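PDB 3GL5: putative DsbA oxidoreductase SCO1869 from Streptomyces coelicolor A3, which is of unproven function but probably acts as a thiol-disulfide oxidoreductase of the DsbA type. Local coordinates for residues R93-G98 with G126-E131; D77-Q82 with L88-R93; I7-D10 with W15-V18. All coordinates share one frame; numbering follows the deposited sequence.

Contact 1: R93-G98 with G126-E131; sequences RDRDHG and GNFADE. With NA (sodium ion), chain B; ACT (acetate ion), chain C.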
loop_
_atom_site.group_PDB
_atom_site.type_symbol
_atom_site.label_atom_id
_atom_site.label_comp_id
_atom_site.label_asym_id
_atom_site.label_seq_id
_atom_site.Cartn_x
_atom_site.Cartn_y
_atom_site.Cartn_z
ATOM N N ARG A 93 -10.839 -27.775 -20.461
ATOM C CA ARG A 93 -10.101 -28.971 -20.761
ATOM C C ARG A 93 -8.611 -28.711 -20.774
ATOM O O ARG A 93 -8.148 -27.667 -21.243
ATOM C CB ARG A 93 -10.499 -29.488 -22.141
ATOM C CG ARG A 93 -11.098 -30.849 -22.147
ATOM C CD ARG A 93 -12.444 -30.809 -21.514
ATOM N NE ARG A 93 -13.190 -32.031 -21.737
ATOM C CZ ARG A 93 -14.505 -32.100 -21.604
ATOM N NH1 ARG A 93 -15.144 -33.247 -21.828
ATOM N NH2 ARG A 93 -15.182 -31.009 -21.239
ATOM N N ASP A 94 -7.874 -29.693 -20.267
ATOM C CA ASP A 94 -6.418 -29.770 -20.375
ATOM C C ASP A 94 -5.682 -28.686 -19.655
ATOM O O ASP A 94 -4.574 -28.368 -20.055
ATOM C CB ASP A 94 -5.946 -29.753 -21.834
ATOM C CG ASP A 94 -6.553 -30.863 -22.661
ATOM O OD1 ASP A 94 -6.767 -31.994 -22.143
ATOM O OD2 ASP A 94 -6.827 -30.585 -23.847
ATOM N N ARG A 95 -6.289 -28.099 -18.631
ATOM C CA ARG A 95 -5.571 -27.162 -17.757
ATOM C C ARG A 95 -4.557 -27.917 -16.906
ATOM O O ARG A 95 -4.696 -29.126 -16.659
ATOM C CB ARG A 95 -6.535 -26.408 -16.863
ATOM C CG ARG A 95 -7.491 -25.389 -17.608
ATOM C CD ARG A 95 -7.980 -24.248 -16.678
ATOM N NE ARG A 95 -8.583 -24.760 -15.444
ATOM C CZ ARG A 95 -7.927 -24.918 -14.294
ATOM N NH1 ARG A 95 -6.627 -24.609 -14.201
ATOM N NH2 ARG A 95 -8.580 -25.403 -13.230
ATOM N N ASP A 96 -3.502 -27.208 -16.526
ATOM C CA ASP A 96 -2.476 -27.774 -15.680
ATOM C C ASP A 96 -2.407 -26.968 -14.393
ATOM O O ASP A 96 -3.117 -25.955 -14.215
ATOM C CB ASP A 96 -1.127 -27.864 -16.404
ATOM C CG ASP A 96 -0.513 -26.485 -16.726
ATOM O OD1 ASP A 96 -1.206 -25.445 -16.704
ATOM O OD2 ASP A 96 0.700 -26.448 -17.027
ATOM N N HIS A 97 -1.564 -27.428 -13.482
ATOM C CA HIS A 97 -1.521 -26.891 -12.158
ATOM C C HIS A 97 -0.116 -27.101 -11.599
ATOM O O HIS A 97 0.441 -28.180 -11.744
ATOM C CB HIS A 97 -2.556 -27.643 -11.322
ATOM C CG HIS A 97 -2.445 -27.393 -9.860
ATOM N ND1 HIS A 97 -3.377 -26.653 -9.158
ATOM C CD2 HIS A 97 -1.528 -27.803 -8.952
ATOM C CE1 HIS A 97 -3.026 -26.606 -7.881
ATOM N NE2 HIS A 97 -1.902 -27.283 -7.735
ATOM N N GLY A 98 0.431 -26.080 -10.929
ATOM C CA GLY A 98 1.794 -26.152 -10.374
ATOM C C GLY A 98 2.067 -25.139 -9.272
ATOM O O GLY A 98 1.148 -24.524 -8.696
ATOM N N GLY A 126 -2.975 -16.119 -18.567
ATOM C CA GLY A 126 -1.933 -17.138 -18.865
ATOM C C GLY A 126 -2.300 -18.519 -18.312
ATOM O O GLY A 126 -2.129 -19.529 -18.980
ATOM N N ASN A 127 -2.847 -18.554 -17.105
ATOM C CA ASN A 127 -3.282 -19.816 -16.495
ATOM C C ASN A 127 -4.584 -20.417 -17.122
ATOM O O ASN A 127 -4.571 -21.534 -17.659
ATOM C CB ASN A 127 -3.337 -19.726 -14.946
ATOM C CG ASN A 127 -3.395 -21.119 -14.277
ATOM O OD1 ASN A 127 -2.896 -22.114 -14.835
ATOM N ND2 ASN A 127 -4.031 -21.195 -13.096
ATOM N N PHE A 128 -5.673 -19.643 -17.101
ATOM C CA PHE A 128 -7.021 -20.150 -17.367
ATOM C C PHE A 128 -7.521 -19.987 -18.799
ATOM O O PHE A 128 -8.365 -20.769 -19.244
ATOM C CB PHE A 128 -8.022 -19.515 -16.380
ATOM C CG PHE A 128 -7.756 -19.876 -14.927
ATOM C CD1 PHE A 128 -8.026 -21.151 -14.455
ATOM C CD2 PHE A 128 -7.220 -18.929 -14.031
ATOM C CE1 PHE A 128 -7.772 -21.490 -13.109
ATOM C CE2 PHE A 128 -6.989 -19.256 -12.700
ATOM C CZ PHE A 128 -7.264 -20.571 -12.234
ATOM N N ALA A 129 -6.989 -19.006 -19.525
ATOM C CA ALA A 129 -7.415 -18.726 -20.913
ATOM C C ALA A 129 -6.517 -19.348 -21.958
ATOM O O ALA A 129 -6.885 -19.504 -23.088
ATOM C CB ALA A 129 -7.528 -17.216 -21.158
ATOM N N ASP A 130 -5.340 -19.753 -21.565
ATOM C CA ASP A 130 -4.270 -19.953 -22.494
ATOM C C ASP A 130 -3.791 -21.393 -22.364
ATOM O O ASP A 130 -3.631 -21.891 -21.249
ATOM C CB ASP A 130 -3.188 -19.007 -21.995
ATOM C CG ASP A 130 -2.207 -18.612 -23.039
ATOM O OD1 ASP A 130 -1.851 -19.454 -23.896
ATOM O OD2 ASP A 130 -1.736 -17.458 -22.942
ATOM N N GLU A 131 -3.528 -22.049 -23.491
ATOM C CA GLU A 131 -3.121 -23.468 -23.523
ATOM C C GLU A 131 -1.677 -23.679 -23.034
ATOM O O GLU A 131 -1.378 -24.695 -22.389
ATOM C CB GLU A 131 -3.364 -24.024 -24.933
ATOM C CG GLU A 131 -2.795 -25.376 -25.250
ATOM C CD GLU A 131 -3.033 -25.780 -26.715
ATOM O OE1 GLU A 131 -3.682 -25.002 -27.465
ATOM O OE2 GLU A 131 -2.567 -26.875 -27.128
HETATM NA NA NA B . -2.107 -21.907 -19.190
HETATM C C ACT C . -6.379 -25.336 -10.095
HETATM O O ACT C . -5.176 -25.126 -10.339
HETATM O OXT ACT C . -7.082 -25.375 -11.109
HETATM C CH3 ACT C . -6.900 -25.531 -8.691
HETATM O O HOH W 1 -4.014 -24.044 -12.272
HETATM O O HOH W 2 -4.569 -24.013 -16.067
HETATM O O HOH W 3 -1.014 -22.903 -17.083
HETATM O O HOH W 4 -1.759 -24.637 -19.785
#

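Contact 2: D77-Q82 with L88-R93; sequences DNLGAQ and LAYRTR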
loop_
_atom_site.group_PDB
_atom_site.type_symbol
_atom_site.label_atom_id
_atom_site.label_comp_id
_atom_site.label_asym_id
_atom_site.label_seq_id
_atom_site.Cartn_x
_atom_site.Cartn_y
_atom_site.Cartn_z
ATOM N N ASP A 77 -16.648 -27.716 -16.248
ATOM C CA ASP A 77 -17.718 -27.176 -17.096
ATOM C C ASP A 77 -18.499 -26.101 -16.334
ATOM O O ASP A 77 -18.771 -25.024 -16.858
ATOM C CB ASP A 77 -18.665 -28.278 -17.594
ATOM C CG ASP A 77 -17.974 -29.272 -18.523
ATOM O OD1 ASP A 77 -16.854 -29.039 -18.987
ATOM O OD2 ASP A 77 -18.547 -30.337 -18.790
ATOM N N ASN A 78 -18.832 -26.375 -15.081
ATOM C CA ASN A 78 -19.501 -25.364 -14.309
ATOM C C ASN A 78 -18.674 -24.098 -14.133
ATOM O O ASN A 78 -19.194 -22.983 -14.248
ATOM C CB ASN A 78 -19.886 -25.861 -12.932
ATOM C CG ASN A 78 -20.451 -24.736 -12.089
ATOM O OD1 ASN A 78 -21.382 -24.044 -12.512
ATOM N ND2 ASN A 78 -19.878 -24.528 -10.899
ATOM N N LEU A 79 -17.388 -24.272 -13.848
ATOM C CA LEU A 79 -16.497 -23.139 -13.699
ATOM C C LEU A 79 -16.402 -22.361 -15.015
ATOM O O LEU A 79 -16.345 -21.140 -15.018
ATOM C CB LEU A 79 -15.132 -23.609 -13.201
ATOM C CG LEU A 79 -15.013 -23.631 -11.663
ATOM C CD1 LEU A 79 -13.842 -24.547 -11.206
ATOM C CD2 LEU A 79 -14.814 -22.219 -11.168
ATOM N N GLY A 80 -16.373 -23.075 -16.128
ATOM C CA GLY A 80 -16.388 -22.429 -17.435
ATOM C C GLY A 80 -17.645 -21.606 -17.675
ATOM O O GLY A 80 -17.581 -20.503 -18.212
ATOM N N ALA A 81 -18.790 -22.124 -17.271
ATOM C CA ALA A 81 -20.029 -21.349 -17.390
ATOM C C ALA A 81 -20.007 -20.070 -16.535
ATOM O O ALA A 81 -20.441 -18.983 -16.997
ATOM C CB ALA A 81 -21.281 -22.239 -17.016
ATOM N N GLN A 82 -19.526 -20.179 -15.299
ATOM C CA GLN A 82 -19.580 -19.046 -14.387
ATOM C C GLN A 82 -18.532 -17.992 -14.773
ATOM O O GLN A 82 -18.772 -16.787 -14.625
ATOM C CB GLN A 82 -19.423 -19.502 -12.929
ATOM C CG GLN A 82 -20.492 -20.510 -12.459
ATOM C CD GLN A 82 -20.585 -20.608 -10.947
ATOM O OE1 GLN A 82 -20.481 -19.612 -10.243
ATOM N NE2 GLN A 82 -20.791 -21.809 -10.444
ATOM N N LEU A 88 -15.073 -13.602 -18.547
ATOM C CA LEU A 88 -13.770 -14.239 -18.505
ATOM C C LEU A 88 -13.699 -15.487 -19.334
ATOM O O LEU A 88 -14.561 -16.340 -19.260
ATOM C CB LEU A 88 -13.415 -14.634 -17.064
ATOM C CG LEU A 88 -13.518 -13.595 -15.945
ATOM C CD1 LEU A 88 -13.194 -14.209 -14.563
ATOM C CD2 LEU A 88 -12.627 -12.390 -16.218
ATOM N N ALA A 89 -12.615 -15.626 -20.067
ATOM C CA ALA A 89 -12.298 -16.860 -20.753
ATOM C C ALA A 89 -11.860 -17.916 -19.728
ATOM O O ALA A 89 -11.254 -17.589 -18.699
ATOM C CB ALA A 89 -11.175 -16.598 -21.743
ATOM N N TYR A 90 -12.155 -19.181 -20.009
ATOM C CA TYR A 90 -11.828 -20.264 -19.086
ATOM C C TYR A 90 -11.842 -21.583 -19.860
ATOM O O TYR A 90 -12.922 -22.026 -20.278
ATOM C CB TYR A 90 -12.850 -20.332 -17.977
ATOM C CG TYR A 90 -12.463 -21.264 -16.862
ATOM C CD1 TYR A 90 -11.836 -20.790 -15.715
ATOM C CD2 TYR A 90 -12.714 -22.638 -16.954
ATOM C CE1 TYR A 90 -11.460 -21.679 -14.636
ATOM C CE2 TYR A 90 -12.339 -23.532 -15.915
ATOM C CZ TYR A 90 -11.714 -23.047 -14.765
ATOM O OH TYR A 90 -11.361 -23.915 -13.762
ATOM N N ARG A 91 -10.666 -22.180 -20.084
ATOM C CA ARG A 91 -10.585 -23.497 -20.746
ATOM C C ARG A 91 -11.061 -24.610 -19.846
ATOM O O ARG A 91 -10.570 -24.764 -18.736
ATOM C CB ARG A 91 -9.177 -23.805 -21.199
ATOM C CG ARG A 91 -8.713 -22.761 -22.144
ATOM C CD ARG A 91 -7.261 -22.919 -22.451
ATOM N NE ARG A 91 -7.144 -23.810 -23.590
ATOM C CZ ARG A 91 -7.431 -23.453 -24.848
ATOM N NH1 ARG A 91 -7.836 -22.215 -25.137
ATOM N NH2 ARG A 91 -7.313 -24.343 -25.822
ATOM N N THR A 92 -12.044 -25.372 -20.327
ATOM C CA THR A 92 -12.651 -26.447 -19.525
ATOM C C THR A 92 -11.942 -27.787 -19.718
ATOM O O THR A 92 -12.379 -28.804 -19.179
ATOM C CB THR A 92 -14.163 -26.612 -19.819
ATOM O OG1 THR A 92 -14.361 -26.744 -21.234
ATOM C CG2 THR A 92 -14.917 -25.385 -19.348
ATOM N N ARG A 93 -10.839 -27.775 -20.461
ATOM C CA ARG A 93 -10.101 -28.971 -20.761
ATOM C C ARG A 93 -8.611 -28.711 -20.774
ATOM O O ARG A 93 -8.148 -27.667 -21.243
ATOM C CB ARG A 93 -10.499 -29.488 -22.141
ATOM C CG ARG A 93 -11.098 -30.849 -22.147
ATOM C CD ARG A 93 -12.444 -30.809 -21.514
ATOM N NE ARG A 93 -13.190 -32.031 -21.737
ATOM C CZ ARG A 93 -14.505 -32.100 -21.604
ATOM N NH1 ARG A 93 -15.144 -33.247 -21.828
ATOM N NH2 ARG A 93 -15.182 -31.009 -21.239
#

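Contact 3: I7-D10 with W15-V18; sequences IWSD and WCYV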
loop_
_atom_site.group_PDB
_atom_site.type_symbol
_atom_site.label_atom_id
_atom_site.label_comp_id
_atom_site.label_asym_id
_atom_site.label_seq_id
_atom_site.Cartn_x
_atom_site.Cartn_y
_atom_site.Cartn_z
ATOM N N ILE A 7 -7.388 -8.275 -0.949
ATOM C CA ILE A 7 -7.878 -9.505 -1.568
ATOM C C ILE A 7 -6.744 -10.520 -1.663
ATOM O O ILE A 7 -5.833 -10.364 -2.498
ATOM C CB ILE A 7 -8.401 -9.253 -3.004
ATOM C CG1 ILE A 7 -9.409 -8.114 -3.023
ATOM C CG2 ILE A 7 -8.920 -10.554 -3.622
ATOM C CD1 ILE A 7 -9.972 -7.833 -4.440
ATOM N N TRP A 8 -6.792 -11.549 -0.833
ATOM C CA TRP A 8 -5.808 -12.651 -0.928
ATOM C C TRP A 8 -6.217 -13.644 -1.999
ATOM O O TRP A 8 -7.361 -14.042 -2.041
ATOM C CB TRP A 8 -5.691 -13.365 0.412
ATOM C CG TRP A 8 -4.762 -12.708 1.332
ATOM C CD1 TRP A 8 -3.448 -13.041 1.539
ATOM C CD2 TRP A 8 -5.031 -11.589 2.192
ATOM N NE1 TRP A 8 -2.886 -12.209 2.490
ATOM C CE2 TRP A 8 -3.838 -11.313 2.908
ATOM C CE3 TRP A 8 -6.165 -10.794 2.432
ATOM C CZ2 TRP A 8 -3.743 -10.265 3.839
ATOM C CZ3 TRP A 8 -6.077 -9.766 3.371
ATOM C CH2 TRP A 8 -4.881 -9.493 4.041
ATOM N N SER A 9 -5.293 -14.051 -2.864
ATOM C CA SER A 9 -5.629 -15.057 -3.890
ATOM C C SER A 9 -4.360 -15.746 -4.375
ATOM O O SER A 9 -3.238 -15.236 -4.156
ATOM C CB SER A 9 -6.323 -14.441 -5.118
ATOM O OG SER A 9 -7.707 -14.195 -4.898
ATOM N N ASP A 10 -4.552 -16.897 -5.035
ATOM C CA ASP A 10 -3.477 -17.608 -5.717
ATOM C C ASP A 10 -3.813 -17.624 -7.189
ATOM O O ASP A 10 -4.982 -17.584 -7.546
ATOM C CB ASP A 10 -3.403 -19.055 -5.239
ATOM C CG ASP A 10 -2.043 -19.655 -5.409
ATOM O OD1 ASP A 10 -1.180 -19.100 -6.133
ATOM O OD2 ASP A 10 -1.814 -20.731 -4.818
ATOM N N TRP A 15 -11.683 -20.093 -8.498
ATOM C CA TRP A 15 -12.572 -19.164 -7.777
ATOM C C TRP A 15 -11.971 -17.817 -7.433
ATOM O O TRP A 15 -12.713 -16.890 -7.155
ATOM C CB TRP A 15 -13.085 -19.799 -6.479
ATOM C CG TRP A 15 -14.006 -20.988 -6.783
ATOM C CD1 TRP A 15 -13.776 -22.327 -6.538
ATOM C CD2 TRP A 15 -15.255 -20.911 -7.456
ATOM N NE1 TRP A 15 -14.839 -23.087 -7.014
ATOM C CE2 TRP A 15 -15.756 -22.233 -7.578
ATOM C CE3 TRP A 15 -16.013 -19.845 -7.949
ATOM C CZ2 TRP A 15 -16.997 -22.514 -8.169
ATOM C CZ3 TRP A 15 -17.251 -20.126 -8.562
ATOM C CH2 TRP A 15 -17.723 -21.454 -8.658
ATOM N N CYS A 16 -10.639 -17.731 -7.362
ATOM C CA CYS A 16 -9.948 -16.449 -7.198
ATOM C C CYS A 16 -10.145 -15.615 -8.473
ATOM O O CYS A 16 -10.497 -14.432 -8.403
ATOM C CB CYS A 16 -8.459 -16.688 -6.931
ATOM S SG CYS A 16 -8.131 -17.521 -5.385
ATOM N N TYR A 17 -9.940 -16.259 -9.627
ATOM C CA TYR A 17 -10.149 -15.672 -10.957
ATOM C C TYR A 17 -11.594 -15.230 -11.203
ATOM O O TYR A 17 -11.821 -14.103 -11.639
ATOM C CB TYR A 17 -9.738 -16.689 -12.000
ATOM C CG TYR A 17 -9.839 -16.298 -13.481
ATOM C CD1 TYR A 17 -9.305 -15.090 -13.995
ATOM C CD2 TYR A 17 -10.383 -17.187 -14.371
ATOM C CE1 TYR A 17 -9.389 -14.793 -15.413
ATOM C CE2 TYR A 17 -10.445 -16.931 -15.739
ATOM C CZ TYR A 17 -9.964 -15.756 -16.258
ATOM O OH TYR A 17 -10.067 -15.636 -17.620
ATOM N N VAL A 18 -12.560 -16.109 -10.914
ATOM C CA VAL A 18 -13.984 -15.765 -11.014
ATOM C C VAL A 18 -14.380 -14.720 -9.947
ATOM O O VAL A 18 -15.058 -13.729 -10.274
ATOM C CB VAL A 18 -14.936 -17.038 -10.988
ATOM C CG1 VAL A 18 -16.377 -16.661 -11.214
ATOM C CG2 VAL A 18 -14.538 -18.015 -12.095
HETATM O O HOH W 5 -9.685 -12.853 -6.374
#

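Contact 1: R93-G98 with G126-E131
Arg95 and Phe128 supply the closest direct contact between 93-98 and 126-131, with Phe128 CE1 lying over one face of the guanidinium, 3.5 Å from Arg95 NH1. The two planes are 56° apart, so the ring leans against the guanidinium and does not stack flat on it. A bend at chi3 (-53°) turns the end of the arginine back toward helix 116-128. In the guanidinium plane an acetate ion, probably from the crystallisation liquor, meets Arg95 at its edge: NH2 donates a nearly straight bond of 2.6 Å to OXT, while the one from NH1 is weak. His97 ND1 holds the other acetate oxygen, O, also at 2.6 Å, so the anion bridges two basic side chains; Glu76 gives Arg95 NH2 a further, acidic partner.

Water carries the rest of the meeting. One molecule accepts from both Arg95 NH1 and Asn127 ND2 and donates to Asp96 O; a second accepts from Arg95 NH1 and can donate to Asn127 OD1. Asn127 ND2 is also tied to Ile11 O, which helps fix the rotation of the amide. Farther out, a third water spans Asp96 OD1 and Asn127 OD1, and a fourth spans Asp96 OD1 and Glu131 O. Both of these also bind the sodium ion, making Asp96, whose OD2 is held by Ser133, a second-shell residue of the sodium site. Gly126 O, at 2.4 Å from the sodium, is joined by Asn127 O, Asp130 O and Arg132 O, a cation site built from four main-chain carbonyls and two waters at the C-terminal side of helix 116-128.

Contact 2: D77-Q82 with L88-R93
Tyr90 lies against the side of helix 69-85: Leu79 C lies over one face of the ring, toward its rim, and Gly80 CA comes in obliquely. With CG anti to the backbone N (chi1 -170°), the ring slants across the helix surface, and its CD2 comes to 3.7 Å from Gly80 CA. Leu79 crosses the phenol at a slant: its CB sits 3.8 Å from Tyr90 CZ, and its CD1 meets the hydroxyl oxygen. The aromatic is thus met by main chain near its root and by an aliphatic branch near its end. Its OH is hydrogen-bonded to Glu76, one turn earlier on the same helix as Gly80, which helps hold the polar end of the ring.

Thr92 approaches Gly80 with its methyl, CG2 standing 3.8 Å from Gly80 CA. Gly80, with no side chain, lets the methyl come this close to the helix backbone. Asp77, one turn back, crosses Thr92 at about a right angle and sets OD1 3.7 Å from Thr92 CB.

Beyond it the same oxygen forms a long salt bridge of 3.4 Å with Arg93 NH2. The arginine bends at chi2 (69°) to bring NH2 to the carboxylate, the two side chains crossing at a slant, and carboxylate and guanidinium planes stand only 23° apart, although OD1 approaches the guanidinium obliquely.

Within the DsbA-like domain, helix 69-85 packs here against the loop that leads from it to strand 96-97. Apolar contact around Tyr90 and Gly80 gives the two their close fit, whereas the length of the ion pair and the exposure of Arg93 suggest that charge adds only modestly.

Contact 3: I7-D10 with W15-V18
Ser9 and Cys16 meet side chain to side chain, and nearly all the close packing between 7-10 and 15-18 is theirs. Ser9 OG lies 3.3 Å from Cys16 CB. The same oxygen is 3.4 Å from Cys16 SG, so the hydroxymethyl group rests along the whole CB-SG bond. Cys16 SG stands anti to its own carbonyl carbon (chi1 -65°), which lays the sulfur alongside the serine. From the following residue the backbone joins in, Asp10 O coming to 3.6 Å from Cys16 CB. Tyr124 of helix 116-128 touches both Ser9 and Cys16.

Strand 3-9, helix 14-28 and strand 36-42 make up a beta-alpha-beta unit of the thioredoxin fold, and the contact sits where the first strand hands over to the helix. Cys16 is disulfide-bonded to Cys13 in a CxxC pair at the helix start, the position of the redox centre in thioredoxin-like proteins and consistent with such a role here.

On the polar side the two segments stand farther apart and a water fills in, giving one hydrogen to Ser9 OG at 2.8 Å and the other to Cys16 O at 2.7 Å. Ser9 OG itself donates to Trp8 O, from above the carbonyl plane. An alanine in place of Ser9 would remove the hydroxyl, and the bridging water would probably lose its hold on the strand while the CB-SG bond of Cys16 lost part of its packing. Asp10 turns its carboxylate away from the helix, to Thr100, His104 and the backbone N of Leu45.

Contacts 1 and 2 adjoin, their centres about 11 Å apart and Arg93 common to both; contact 3 lies about 15 Å, centre to centre, from each, nearer the centre of the chain. Phe128 ties the three together. Its CD1 packs 3.5 Å from Tyr90 CE1 of contact 2, its O probably accepts a hydrogen bond from Arg91 N, and its CB lies 3.6 Å from Tyr17 CE2 of contact 3. Tyr17 OH probably hydrogen-bonds to Ala89 O, at 2.5 Å. Contacts 1 and 2 thus reach helix 14-28, with the Cys13-Cys16 disulfide at its start, largely through Phe128 and Tyr17, contact 2 also through Leu79 and Leu88; the sodium lies about 13 Å from the side chain of Asp10.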